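Local coordinates for probable zinc protease (Pseudomonas aeruginosa, PDB 4NNZ), which probably cleaves peptide bonds as the PA0372 subunit of the heterodimeric M16-family zinc protease PA0371-PA0372, at residues A[153-158]-A[225-230]; A[27-32]-A[192-197]; A[267-272]-A[392-397]; A[182-187]-A[217-222]. All coordinates share one frame; numbering follows the deposited sequence.

Interaction 1: A[153-158]-A[225-230]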
loop_
_atom_site.group_PDB
_atom_site.type_symbol
_atom_site.label_atom_id
_atom_site.label_comp_id
_atom_site.label_asym_id
_atom_site.label_seq_id
_atom_site.Cartn_x
_atom_site.Cartn_y
_atom_site.Cartn_z
ATOM N N TYR A 153 -1.263 4.741 -7.009
ATOM C CA TYR A 153 -2.353 4.098 -6.320
ATOM C C TYR A 153 -2.138 4.102 -4.820
ATOM O O TYR A 153 -1.933 3.095 -4.210
ATOM C CB TYR A 153 -2.520 2.671 -6.808
ATOM C CG TYR A 153 -3.206 2.471 -8.124
ATOM C CD1 TYR A 153 -4.509 2.816 -8.317
ATOM C CD2 TYR A 153 -2.552 1.878 -9.146
ATOM C CE1 TYR A 153 -5.127 2.595 -9.520
ATOM C CE2 TYR A 153 -3.155 1.649 -10.334
ATOM C CZ TYR A 153 -4.438 2.013 -10.519
ATOM O OH TYR A 153 -4.988 1.759 -11.710
ATOM N N PRO A 154 -2.256 5.260 -4.193
ATOM C CA PRO A 154 -1.943 5.368 -2.782
ATOM C C PRO A 154 -2.775 4.494 -1.879
ATOM O O PRO A 154 -2.235 3.962 -0.955
ATOM C CB PRO A 154 -2.289 6.806 -2.475
ATOM C CG PRO A 154 -2.131 7.508 -3.723
ATOM C CD PRO A 154 -2.529 6.576 -4.774
ATOM N N ALA A 155 -4.063 4.394 -2.106
ATOM C CA ALA A 155 -4.902 3.674 -1.195
ATOM C C ALA A 155 -5.299 2.278 -1.589
ATOM O O ALA A 155 -5.643 1.493 -0.743
ATOM C CB ALA A 155 -6.133 4.485 -0.900
ATOM N N SER A 156 -5.313 1.973 -2.866
ATOM C CA SER A 156 -5.755 0.663 -3.309
ATOM C C SER A 156 -4.707 -0.415 -3.416
ATOM O O SER A 156 -3.559 -0.172 -3.383
ATOM C CB SER A 156 -6.548 0.760 -4.601
ATOM O OG SER A 156 -5.735 0.945 -5.713
ATOM N N GLY A 157 -5.161 -1.624 -3.593
ATOM C CA GLY A 157 -4.294 -2.761 -3.693
ATOM C C GLY A 157 -3.514 -2.740 -4.969
ATOM O O GLY A 157 -2.589 -3.467 -5.143
ATOM N N TYR A 158 -3.900 -1.869 -5.859
ATOM C CA TYR A 158 -3.273 -1.801 -7.132
ATOM C C TYR A 158 -1.869 -1.377 -7.085
ATOM O O TYR A 158 -1.181 -1.575 -8.020
ATOM C CB TYR A 158 -4.064 -0.975 -8.103
ATOM C CG TYR A 158 -5.276 -1.671 -8.596
ATOM C CD1 TYR A 158 -5.320 -3.035 -8.682
ATOM C CD2 TYR A 158 -6.384 -0.970 -8.958
ATOM C CE1 TYR A 158 -6.425 -3.664 -9.119
ATOM C CE2 TYR A 158 -7.497 -1.605 -9.393
ATOM C CZ TYR A 158 -7.496 -2.949 -9.467
ATOM O OH TYR A 158 -8.566 -3.605 -9.902
ATOM N N PRO A 225 -10.774 -2.655 -5.157
ATOM C CA PRO A 225 -9.695 -1.727 -4.891
ATOM C C PRO A 225 -10.012 -0.337 -5.370
ATOM O O PRO A 225 -9.658 0.040 -6.446
ATOM C CB PRO A 225 -8.542 -2.299 -5.688
ATOM C CG PRO A 225 -8.949 -3.635 -6.090
ATOM C CD PRO A 225 -10.409 -3.595 -6.208
ATOM N N LEU A 226 -10.728 0.389 -4.543
ATOM C CA LEU A 226 -11.025 1.778 -4.739
ATOM C C LEU A 226 -9.903 2.657 -4.323
ATOM O O LEU A 226 -9.195 2.380 -3.406
ATOM C CB LEU A 226 -12.231 2.166 -3.923
ATOM C CG LEU A 226 -13.362 1.191 -4.020
ATOM C CD1 LEU A 226 -14.498 1.761 -3.240
ATOM C CD2 LEU A 226 -13.742 1.032 -5.461
ATOM N N GLU A 227 -9.815 3.782 -4.969
ATOM C CA GLU A 227 -8.726 4.672 -4.804
ATOM C C GLU A 227 -9.340 6.015 -4.522
ATOM O O GLU A 227 -10.511 6.178 -4.687
ATOM C CB GLU A 227 -7.911 4.688 -6.080
ATOM C CG GLU A 227 -6.693 5.539 -5.995
ATOM C CD GLU A 227 -5.822 5.118 -4.853
ATOM O OE1 GLU A 227 -5.500 3.936 -4.789
ATOM O OE2 GLU A 227 -5.484 5.954 -4.020
ATOM N N LEU A 228 -8.556 6.967 -4.067
ATOM C CA LEU A 228 -9.039 8.304 -3.893
ATOM C C LEU A 228 -9.344 8.829 -5.249
ATOM O O LEU A 228 -8.679 8.510 -6.190
ATOM C CB LEU A 228 -7.974 9.167 -3.270
ATOM C CG LEU A 228 -7.692 9.090 -1.782
ATOM C CD1 LEU A 228 -7.480 7.670 -1.341
ATOM C CD2 LEU A 228 -6.460 9.881 -1.483
ATOM N N ALA A 229 -10.394 9.605 -5.359
ATOM C CA ALA A 229 -10.690 10.302 -6.579
ATOM C C ALA A 229 -9.679 11.366 -6.947
ATOM O O ALA A 229 -9.309 11.479 -8.070
ATOM C CB ALA A 229 -12.069 10.890 -6.507
ATOM N N GLU A 230 -9.249 12.160 -5.993
ATOM C CA GLU A 230 -8.286 13.200 -6.258
ATOM C C GLU A 230 -7.131 13.115 -5.303
ATOM O O GLU A 230 -7.096 13.810 -4.336
ATOM C CB GLU A 230 -8.934 14.556 -6.173
ATOM C CG GLU A 230 -9.747 14.909 -7.388
ATOM C CD GLU A 230 -10.459 16.237 -7.275
ATOM O OE1 GLU A 230 -11.627 16.238 -6.908
ATOM O OE2 GLU A 230 -9.878 17.277 -7.578
#

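Interaction 2: A[27-32]-A[192-197]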
loop_
_atom_site.group_PDB
_atom_site.type_symbol
_atom_site.label_atom_id
_atom_site.label_comp_id
_atom_site.label_asym_id
_atom_site.label_seq_id
_atom_site.Cartn_x
_atom_site.Cartn_y
_atom_site.Cartn_z
ATOM N N PRO A 27 -12.933 -29.318 -34.265
ATOM C CA PRO A 27 -13.020 -30.233 -33.133
ATOM C C PRO A 27 -12.006 -29.955 -32.024
ATOM O O PRO A 27 -11.199 -30.787 -31.689
ATOM C CB PRO A 27 -12.710 -31.555 -33.788
ATOM C CG PRO A 27 -11.676 -31.174 -34.756
ATOM C CD PRO A 27 -12.173 -29.906 -35.361
ATOM N N VAL A 28 -12.072 -28.770 -31.439
ATOM C CA VAL A 28 -11.184 -28.393 -30.352
ATOM C C VAL A 28 -11.968 -27.718 -29.273
ATOM O O VAL A 28 -12.957 -27.090 -29.538
ATOM C CB VAL A 28 -10.157 -27.384 -30.820
ATOM C CG1 VAL A 28 -9.089 -28.065 -31.614
ATOM C CG2 VAL A 28 -10.816 -26.343 -31.674
ATOM N N VAL A 29 -11.516 -27.840 -28.043
ATOM C CA VAL A 29 -12.167 -27.147 -26.954
ATOM C C VAL A 29 -11.190 -26.428 -26.048
ATOM O O VAL A 29 -10.118 -26.897 -25.806
ATOM C CB VAL A 29 -13.038 -28.089 -26.128
ATOM C CG1 VAL A 29 -12.176 -29.001 -25.299
ATOM C CG2 VAL A 29 -13.936 -27.289 -25.234
ATOM N N VAL A 30 -11.604 -25.301 -25.516
ATOM C CA VAL A 30 -10.765 -24.521 -24.644
ATOM C C VAL A 30 -11.318 -24.599 -23.232
ATOM O O VAL A 30 -12.473 -24.409 -23.023
ATOM C CB VAL A 30 -10.597 -23.080 -25.205
ATOM C CG1 VAL A 30 -11.081 -21.975 -24.296
ATOM C CG2 VAL A 30 -9.179 -22.831 -25.583
ATOM N N SER A 31 -10.471 -24.882 -22.274
ATOM C CA SER A 31 -10.902 -24.924 -20.910
ATOM C C SER A 31 -10.067 -24.000 -20.083
ATOM O O SER A 31 -8.891 -24.164 -20.033
ATOM C CB SER A 31 -10.737 -26.334 -20.390
ATOM O OG SER A 31 -11.541 -26.568 -19.271
ATOM N N GLN A 32 -10.645 -23.017 -19.419
ATOM C CA GLN A 32 -9.828 -22.137 -18.604
ATOM C C GLN A 32 -10.264 -22.104 -17.176
ATOM O O GLN A 32 -11.439 -22.115 -16.939
ATOM C CB GLN A 32 -9.906 -20.737 -19.113
ATOM C CG GLN A 32 -10.102 -20.604 -20.575
ATOM C CD GLN A 32 -9.721 -19.242 -21.032
ATOM O OE1 GLN A 32 -9.810 -18.305 -20.294
ATOM N NE2 GLN A 32 -9.280 -19.137 -22.244
ATOM N N LEU A 192 -15.173 -21.674 -14.169
ATOM C CA LEU A 192 -14.706 -22.576 -15.170
ATOM C C LEU A 192 -15.328 -22.141 -16.447
ATOM O O LEU A 192 -16.499 -21.940 -16.497
ATOM C CB LEU A 192 -15.179 -23.964 -14.862
ATOM C CG LEU A 192 -14.951 -24.958 -15.980
ATOM C CD1 LEU A 192 -13.485 -25.136 -16.247
ATOM C CD2 LEU A 192 -15.586 -26.275 -15.643
ATOM N N VAL A 193 -14.525 -21.955 -17.481
ATOM C CA VAL A 193 -15.052 -21.521 -18.746
ATOM C C VAL A 193 -14.727 -22.480 -19.845
ATOM O O VAL A 193 -13.608 -22.871 -19.984
ATOM C CB VAL A 193 -14.528 -20.151 -19.133
ATOM C CG1 VAL A 193 -15.232 -19.692 -20.377
ATOM C CG2 VAL A 193 -14.788 -19.186 -18.018
ATOM N N VAL A 194 -15.729 -22.886 -20.605
ATOM C CA VAL A 194 -15.513 -23.806 -21.703
ATOM C C VAL A 194 -16.084 -23.343 -23.020
ATOM O O VAL A 194 -17.253 -23.070 -23.120
ATOM C CB VAL A 194 -16.093 -25.182 -21.381
ATOM C CG1 VAL A 194 -15.719 -26.179 -22.438
ATOM C CG2 VAL A 194 -15.590 -25.657 -20.045
ATOM N N VAL A 195 -15.263 -23.270 -24.038
ATOM C CA VAL A 195 -15.784 -22.995 -25.350
ATOM C C VAL A 195 -15.203 -23.905 -26.427
ATOM O O VAL A 195 -14.067 -24.330 -26.356
ATOM C CB VAL A 195 -15.833 -21.476 -25.701
ATOM C CG1 VAL A 195 -15.411 -20.597 -24.563
ATOM C CG2 VAL A 195 -15.102 -21.114 -26.958
ATOM N N GLY A 196 -16.018 -24.206 -27.417
ATOM C CA GLY A 196 -15.585 -25.109 -28.442
ATOM C C GLY A 196 -16.598 -26.154 -28.813
ATOM O O GLY A 196 -17.761 -26.020 -28.580
ATOM N N ASP A 197 -16.095 -27.238 -29.346
ATOM C CA ASP A 197 -16.880 -28.293 -29.914
ATOM C C ASP A 197 -17.374 -29.195 -28.809
ATOM O O ASP A 197 -16.930 -30.308 -28.658
ATOM C CB ASP A 197 -15.961 -29.063 -30.852
ATOM C CG ASP A 197 -16.671 -30.062 -31.693
ATOM O OD1 ASP A 197 -17.775 -29.789 -32.160
ATOM O OD2 ASP A 197 -16.100 -31.127 -31.919
#

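Interaction 3: A[267-272]-A[392-397]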
loop_
_atom_site.group_PDB
_atom_site.type_symbol
_atom_site.label_atom_id
_atom_site.label_comp_id
_atom_site.label_asym_id
_atom_site.label_seq_id
_atom_site.Cartn_x
_atom_site.Cartn_y
_atom_site.Cartn_z
ATOM N N ALA A 267 -16.558 6.573 -22.478
ATOM C CA ALA A 267 -16.028 7.801 -22.992
ATOM C C ALA A 267 -14.526 7.864 -22.843
ATOM O O ALA A 267 -13.848 8.363 -23.681
ATOM C CB ALA A 267 -16.678 8.965 -22.316
ATOM N N LEU A 268 -14.019 7.365 -21.751
ATOM C CA LEU A 268 -12.596 7.250 -21.576
ATOM C C LEU A 268 -11.900 6.294 -22.535
ATOM O O LEU A 268 -10.813 6.545 -22.966
ATOM C CB LEU A 268 -12.272 6.934 -20.128
ATOM C CG LEU A 268 -12.436 8.110 -19.211
ATOM C CD1 LEU A 268 -12.311 7.675 -17.786
ATOM C CD2 LEU A 268 -11.436 9.188 -19.520
ATOM N N ARG A 269 -12.530 5.184 -22.840
ATOM C CA ARG A 269 -11.980 4.245 -23.774
ATOM C C ARG A 269 -11.865 4.865 -25.133
ATOM O O ARG A 269 -10.873 4.732 -25.791
ATOM C CB ARG A 269 -12.867 3.025 -23.830
ATOM C CG ARG A 269 -13.293 2.590 -22.460
ATOM C CD ARG A 269 -14.220 1.413 -22.483
ATOM N NE ARG A 269 -13.828 0.405 -23.436
ATOM C CZ ARG A 269 -14.610 -0.578 -23.829
ATOM N NH1 ARG A 269 -15.812 -0.678 -23.359
ATOM N NH2 ARG A 269 -14.187 -1.457 -24.687
ATOM N N LEU A 270 -12.900 5.572 -25.519
ATOM C CA LEU A 270 -12.952 6.284 -26.752
ATOM C C LEU A 270 -11.892 7.366 -26.800
ATOM O O LEU A 270 -11.321 7.604 -27.824
ATOM C CB LEU A 270 -14.343 6.879 -26.944
ATOM C CG LEU A 270 -15.332 6.332 -27.965
ATOM C CD1 LEU A 270 -14.694 6.124 -29.304
ATOM C CD2 LEU A 270 -15.947 5.035 -27.514
ATOM N N ILE A 271 -11.623 8.026 -25.694
ATOM C CA ILE A 271 -10.601 9.051 -25.673
ATOM C C ILE A 271 -9.235 8.480 -25.961
ATOM O O ILE A 271 -8.450 9.103 -26.630
ATOM C CB ILE A 271 -10.619 9.871 -24.367
ATOM C CG1 ILE A 271 -11.752 10.858 -24.380
ATOM C CG2 ILE A 271 -9.372 10.695 -24.179
ATOM C CD1 ILE A 271 -12.165 11.289 -23.010
ATOM N N GLY A 272 -8.954 7.302 -25.453
ATOM C CA GLY A 272 -7.692 6.693 -25.736
ATOM C C GLY A 272 -7.509 6.426 -27.193
ATOM O O GLY A 272 -6.473 6.620 -27.725
ATOM N N GLU A 392 -22.908 -1.857 -28.141
ATOM C CA GLU A 392 -23.983 -0.926 -28.068
ATOM C C GLU A 392 -23.561 0.195 -27.178
ATOM O O GLU A 392 -23.863 1.340 -27.415
ATOM C CB GLU A 392 -25.220 -1.603 -27.535
ATOM C CG GLU A 392 -26.379 -0.662 -27.347
ATOM C CD GLU A 392 -26.520 0.319 -28.479
ATOM O OE1 GLU A 392 -26.569 -0.126 -29.631
ATOM O OE2 GLU A 392 -26.589 1.528 -28.210
ATOM N N ALA A 393 -22.849 -0.158 -26.134
ATOM C CA ALA A 393 -22.379 0.799 -25.168
ATOM C C ALA A 393 -21.417 1.782 -25.758
ATOM O O ALA A 393 -21.410 2.919 -25.399
ATOM C CB ALA A 393 -21.745 0.076 -24.013
ATOM N N LEU A 394 -20.556 1.314 -26.622
ATOM C CA LEU A 394 -19.590 2.171 -27.249
ATOM C C LEU A 394 -20.305 3.157 -28.132
ATOM O O LEU A 394 -19.893 4.277 -28.307
ATOM C CB LEU A 394 -18.576 1.364 -28.024
ATOM C CG LEU A 394 -17.450 0.788 -27.202
ATOM C CD1 LEU A 394 -16.368 0.249 -28.088
ATOM C CD2 LEU A 394 -16.876 1.816 -26.266
ATOM N N LYS A 395 -21.378 2.676 -28.714
ATOM C CA LYS A 395 -22.190 3.442 -29.618
ATOM C C LYS A 395 -22.831 4.615 -28.939
ATOM O O LYS A 395 -22.984 5.645 -29.528
ATOM C CB LYS A 395 -23.260 2.561 -30.190
ATOM C CG LYS A 395 -23.391 2.656 -31.679
ATOM C CD LYS A 395 -24.393 1.644 -32.197
ATOM C CE LYS A 395 -25.762 2.253 -32.413
ATOM N NZ LYS A 395 -26.162 2.297 -33.842
ATOM N N ALA A 396 -23.214 4.446 -27.689
ATOM C CA ALA A 396 -23.885 5.489 -26.938
ATOM C C ALA A 396 -23.052 6.725 -26.661
ATOM O O ALA A 396 -23.593 7.768 -26.412
ATOM C CB ALA A 396 -24.483 4.940 -25.667
ATOM N N VAL A 397 -21.748 6.602 -26.709
ATOM C CA VAL A 397 -20.911 7.718 -26.395
ATOM C C VAL A 397 -21.106 8.815 -27.394
ATOM O O VAL A 397 -21.081 8.590 -28.567
ATOM C CB VAL A 397 -19.450 7.293 -26.380
ATOM C CG1 VAL A 397 -18.564 8.467 -26.071
ATOM C CG2 VAL A 397 -19.254 6.218 -25.352
#

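Interaction 4: A[182-187]-A[217-222]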
loop_
_atom_site.group_PDB
_atom_site.type_symbol
_atom_site.label_atom_id
_atom_site.label_comp_id
_atom_site.label_asym_id
_atom_site.label_seq_id
_atom_site.Cartn_x
_atom_site.Cartn_y
_atom_site.Cartn_z
ATOM N N GLU A 182 -5.323 -22.313 0.731
ATOM C CA GLU A 182 -6.499 -22.691 1.456
ATOM C C GLU A 182 -7.543 -21.645 1.423
ATOM O O GLU A 182 -8.700 -21.947 1.367
ATOM C CB GLU A 182 -6.149 -22.884 2.916
ATOM C CG GLU A 182 -5.728 -24.275 3.272
ATOM C CD GLU A 182 -4.996 -24.331 4.583
ATOM O OE1 GLU A 182 -4.616 -23.286 5.107
ATOM O OE2 GLU A 182 -4.805 -25.432 5.098
ATOM N N SER A 183 -7.129 -20.413 1.597
ATOM C CA SER A 183 -8.047 -19.323 1.659
ATOM C C SER A 183 -8.772 -19.022 0.394
ATOM O O SER A 183 -9.912 -18.709 0.425
ATOM C CB SER A 183 -7.345 -18.092 2.162
ATOM O OG SER A 183 -6.412 -18.459 3.121
ATOM N N TRP A 184 -8.075 -19.046 -0.717
ATOM C CA TRP A 184 -8.593 -18.470 -1.931
ATOM C C TRP A 184 -8.853 -19.387 -3.083
ATOM O O TRP A 184 -9.604 -19.052 -3.954
ATOM C CB TRP A 184 -7.667 -17.382 -2.408
ATOM C CG TRP A 184 -7.494 -16.283 -1.497
ATOM C CD1 TRP A 184 -6.396 -15.990 -0.819
ATOM C CD2 TRP A 184 -8.430 -15.267 -1.198
ATOM N NE1 TRP A 184 -6.574 -14.876 -0.092
ATOM C CE2 TRP A 184 -7.829 -14.411 -0.317
ATOM C CE3 TRP A 184 -9.728 -15.009 -1.585
ATOM C CZ2 TRP A 184 -8.456 -13.330 0.177
ATOM C CZ3 TRP A 184 -10.342 -13.941 -1.088
ATOM C CH2 TRP A 184 -9.723 -13.119 -0.216
ATOM N N TYR A 185 -8.194 -20.518 -3.120
ATOM C CA TYR A 185 -8.397 -21.428 -4.209
ATOM C C TYR A 185 -9.558 -22.310 -3.892
ATOM O O TYR A 185 -9.402 -23.425 -3.493
ATOM C CB TYR A 185 -7.148 -22.240 -4.442
ATOM C CG TYR A 185 -6.219 -21.628 -5.425
ATOM C CD1 TYR A 185 -5.691 -20.376 -5.226
ATOM C CD2 TYR A 185 -5.863 -22.295 -6.550
ATOM C CE1 TYR A 185 -4.843 -19.808 -6.135
ATOM C CE2 TYR A 185 -5.014 -21.734 -7.455
ATOM C CZ TYR A 185 -4.515 -20.494 -7.240
ATOM O OH TYR A 185 -3.685 -19.968 -8.149
ATOM N N ALA A 186 -10.735 -21.777 -4.038
ATOM C CA ALA A 186 -11.894 -22.494 -3.665
ATOM C C ALA A 186 -12.931 -22.379 -4.750
ATOM O O ALA A 186 -12.960 -21.418 -5.474
ATOM C CB ALA A 186 -12.422 -21.966 -2.370
ATOM N N PRO A 187 -13.847 -23.335 -4.804
ATOM C CA PRO A 187 -14.823 -23.446 -5.874
ATOM C C PRO A 187 -15.695 -22.247 -5.947
ATOM O O PRO A 187 -16.056 -21.835 -7.003
ATOM C CB PRO A 187 -15.636 -24.643 -5.456
ATOM C CG PRO A 187 -14.789 -25.382 -4.484
ATOM C CD PRO A 187 -13.521 -24.651 -4.280
ATOM N N ARG A 217 -15.756 -23.374 0.679
ATOM C CA ARG A 217 -14.930 -22.920 1.771
ATOM C C ARG A 217 -15.235 -21.472 2.018
ATOM O O ARG A 217 -15.384 -20.752 1.082
ATOM C CB ARG A 217 -13.457 -23.015 1.409
ATOM C CG ARG A 217 -12.930 -24.378 1.036
ATOM C CD ARG A 217 -11.432 -24.492 1.267
ATOM N NE ARG A 217 -10.632 -24.163 0.095
ATOM C CZ ARG A 217 -10.592 -24.887 -1.017
ATOM N NH1 ARG A 217 -11.617 -24.854 -1.852
ATOM N NH2 ARG A 217 -9.531 -25.644 -1.299
ATOM N N GLN A 218 -15.302 -21.042 3.271
ATOM C CA GLN A 218 -15.521 -19.655 3.580
ATOM C C GLN A 218 -14.345 -18.843 3.134
ATOM O O GLN A 218 -13.219 -19.249 3.254
ATOM C CB GLN A 218 -15.746 -19.459 5.061
ATOM C CG GLN A 218 -15.967 -18.023 5.453
ATOM C CD GLN A 218 -17.409 -17.638 5.410
ATOM O OE1 GLN A 218 -17.764 -16.614 4.871
ATOM N NE2 GLN A 218 -18.247 -18.459 5.980
ATOM N N LEU A 219 -14.627 -17.685 2.605
ATOM C CA LEU A 219 -13.621 -16.921 1.983
ATOM C C LEU A 219 -13.297 -15.800 2.883
ATOM O O LEU A 219 -14.076 -15.424 3.703
ATOM C CB LEU A 219 -14.124 -16.375 0.667
ATOM C CG LEU A 219 -13.548 -16.930 -0.600
ATOM C CD1 LEU A 219 -13.387 -18.411 -0.474
ATOM C CD2 LEU A 219 -14.477 -16.615 -1.736
ATOM N N PRO A 220 -12.151 -15.202 2.682
ATOM C CA PRO A 220 -11.833 -13.966 3.355
ATOM C C PRO A 220 -12.596 -12.850 2.725
ATOM O O PRO A 220 -13.187 -13.035 1.694
ATOM C CB PRO A 220 -10.366 -13.813 3.095
ATOM C CG PRO A 220 -9.886 -15.185 2.999
ATOM C CD PRO A 220 -10.942 -15.907 2.272
ATOM N N PRO A 221 -12.675 -11.725 3.378
ATOM C CA PRO A 221 -13.394 -10.602 2.815
ATOM C C PRO A 221 -12.640 -10.054 1.647
ATOM O O PRO A 221 -11.446 -9.978 1.681
ATOM C CB PRO A 221 -13.414 -9.600 3.942
ATOM C CG PRO A 221 -12.629 -10.192 5.040
ATOM C CD PRO A 221 -11.892 -11.354 4.547
ATOM N N ALA A 222 -13.349 -9.707 0.597
ATOM C CA ALA A 222 -12.716 -9.129 -0.554
ATOM C C ALA A 222 -13.328 -7.801 -0.907
ATOM O O ALA A 222 -14.487 -7.719 -1.164
ATOM C CB ALA A 222 -12.842 -10.080 -1.718
#

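Interaction 1: A[153-158]-A[225-230]
Glu-227 OE1 accepts two hydrogen bonds from Ser-156, one from the backbone N, 2.8 Å from OE1, and one from the hydroxyl OG, 3.1 Å from OE1. They come from different directions: the amide meets OE1 on its syn side, 27° out of the carboxylate plane, whereas OG lies nearly on the extension of the C-O bond. The other oxygen takes the preceding amide, with Ala-155 N 2.8 Å from Glu-227 OE2 on the syn lone pair and an N-H...O angle of 161°. Leu-228 N adds a weak bond to OE2. So many donors around one carboxylate would favour its ionised form. Glu-227 CG stands anti to the backbone N (chi1 -177°), and a bend at the next torsion turns the carboxyl carbon towards the turn. Pro-154 CD packs 3.1 Å from OE2, and OE1 also lies in plane at the edge of the Tyr-153 ring. Apolar contacts flank this clasp: Ala-155 CB touches Leu-228 CD1 at 3.5 Å, and Pro-225 CB makes a CH-pi contact over the Tyr-158 ring, 4.0 Å from its centroid. Tyr-158 OH is bound by Asp-87. Ala-150 and Trp-165 of the second subunit pack against Pro-154 and Ala-155. The contact ties the turn after helix 140-152 to the loop leading into strand 233-240, where Asp-308, just before strand 309-317, binds Glu-227 N.

Interaction 2: A[27-32]-A[192-197]
Val-30 and Val-195 form an antiparallel hydrogen-bonded pair, with Val-30 N 2.8 Å from Val-195 O and the reverse bond, Val-195 N to Val-30 O, longer at 3.2 Å. Gln-32 and Val-193 repeat the pattern, Gln-32 N lying 3.0 Å from Val-193 O. The axes of segments 28-32 and 192-196 come within 4.6 Å, their N-to-C directions 167° apart, so they run antiparallel; the alternating pairs make the ladder. Packing is tight around Val-29, whose CG2, anti to its backbone N, lies 3.2 Å from Val-195 O and 3.5 Å from Val-194 CG1. The CA atoms of Val-29 and Gly-196 are 4.2 Å apart, the ladder's shortest CA-CA distance; at phi/psi 135°/-156° a CB on Gly-196 would jam against the preceding carbonyl O and run into Val-28 O and Val-29 CA. Asp-197 N makes a nearly straight bond to Val-28 O at 3.1 Å, from above the carbonyl plane; the looser end is exposed Pro-27, which meets Asp-197 OD2 through carbon atoms. Helix 367-379 covers Val-30 and Val-195, helices 100-112 and 200-211 the Ser-31 and Val-194 side. This central pairing of a mixed six-stranded sheet fits the alpha/beta fold of an M16 domain.

Interaction 3: A[267-272]-A[392-397]
Leu-270 CD2 and Leu-394 CD2 meet methyl to methyl at 3.6 Å, the shortest approach between the two segments, with the two side chains crossing obliquely. The same Leu-270 methyl also touches Val-397 CG2 at 4.1 Å, so it packs against two residues of segment 392-397. Ala-267 extends the apolar patch, its CB lying 4.2 Å from Val-397 CG1. On the other flank Leu-394 CD2 sits over one face of the Arg-269 guanidinium, 4.0 Å from NH1 and offset toward the rim. Two torsions help to set this up: Leu-394 CG is anti to its carbonyl carbon (chi1 -82°), and Arg-269 bends at chi3 (42°), which directs NE. In the next shell, Arg-269 NH1 is held by a salt bridge to Asp-390 of helix 386-396, the helix that carries Leu-394, and by a hydrogen bond to Asn-266. Met-356 of helix 346-364 touches both Arg-269 and Leu-394, while Ile-402 of helix 399-409 packs on Val-397. Chemically, then, the two segments adhere mainly through apolar side chains, together with a methyl laid over a guanidinium face, and no polar bond joins the segments themselves; a polar link between their helices, from Arg-269 to Asp-390, lies beside the contact.

Interaction 4: A[182-187]-A[217-222]
Trp-184 CG is anti to its carbonyl carbon (chi1 -61°), and although CB points away, the indole beyond CG comes back so that one face lies against Pro-220; Arg-217, bent at chi3 (-92°), turns its NE towards the end of helix 174-184. The motifs are a CH-pi contact of Pro-220 over the face of the Trp-184 indole and an inverse gamma turn centred on Tyr-185, which takes the chain off the helix. In the first, Pro-220 CD lies 3.9 Å from the centroid of the six-membered ring and almost on its normal, while Pro-220 CB approaches Trp-184 CH2 to 3.4 Å. Trp-180 and Tyr-41 meet the indole edge-to-face. Leu-219 CD1 lies 3.6 Å from Ser-183 O and touches Ala-186 CB. Across the helix end, Arg-217 NE donates to Glu-182 O at 3.2 Å with an N-H...O angle of 148°, though that oxygen sits well out of the guanidinium plane; a cation here would be expected to suit the helix dipole. Asn-188 ND2 in turn binds Arg-217 O. The guanidinium edge meets Pro-187 CD, 3.1 Å from Arg-217 NH1. Over one guanidinium face stands Tyr-185 O, 3.1 Å from both NH1 and NH2 of Arg-217, at an angle too poor for a hydrogen bond.

Interactions 1 and 4 share the long loop between helix 200-211 and strand 233-240: its residues 217-222 pack on the end of helix 174-184, its residues 225-230 on the turn after helix 140-152. Since both segments of interaction 4 lie between 158 and 225, it is nested inside the loop closed by interaction 1, their centres 23 Å apart. Interaction 2 alternates with both along the chain and lies in the six-stranded sheet; helix 174-184 and strand 190-196, consecutive elements, connect it to interaction 4 at about 25 Å between centres. Interaction 3 follows in series among later helices, about 30 Å from interaction 2 between centres. Together they trace the first sheet domain, the connecting loop fastened to it, and the helical layer beside the second, five-stranded sheet.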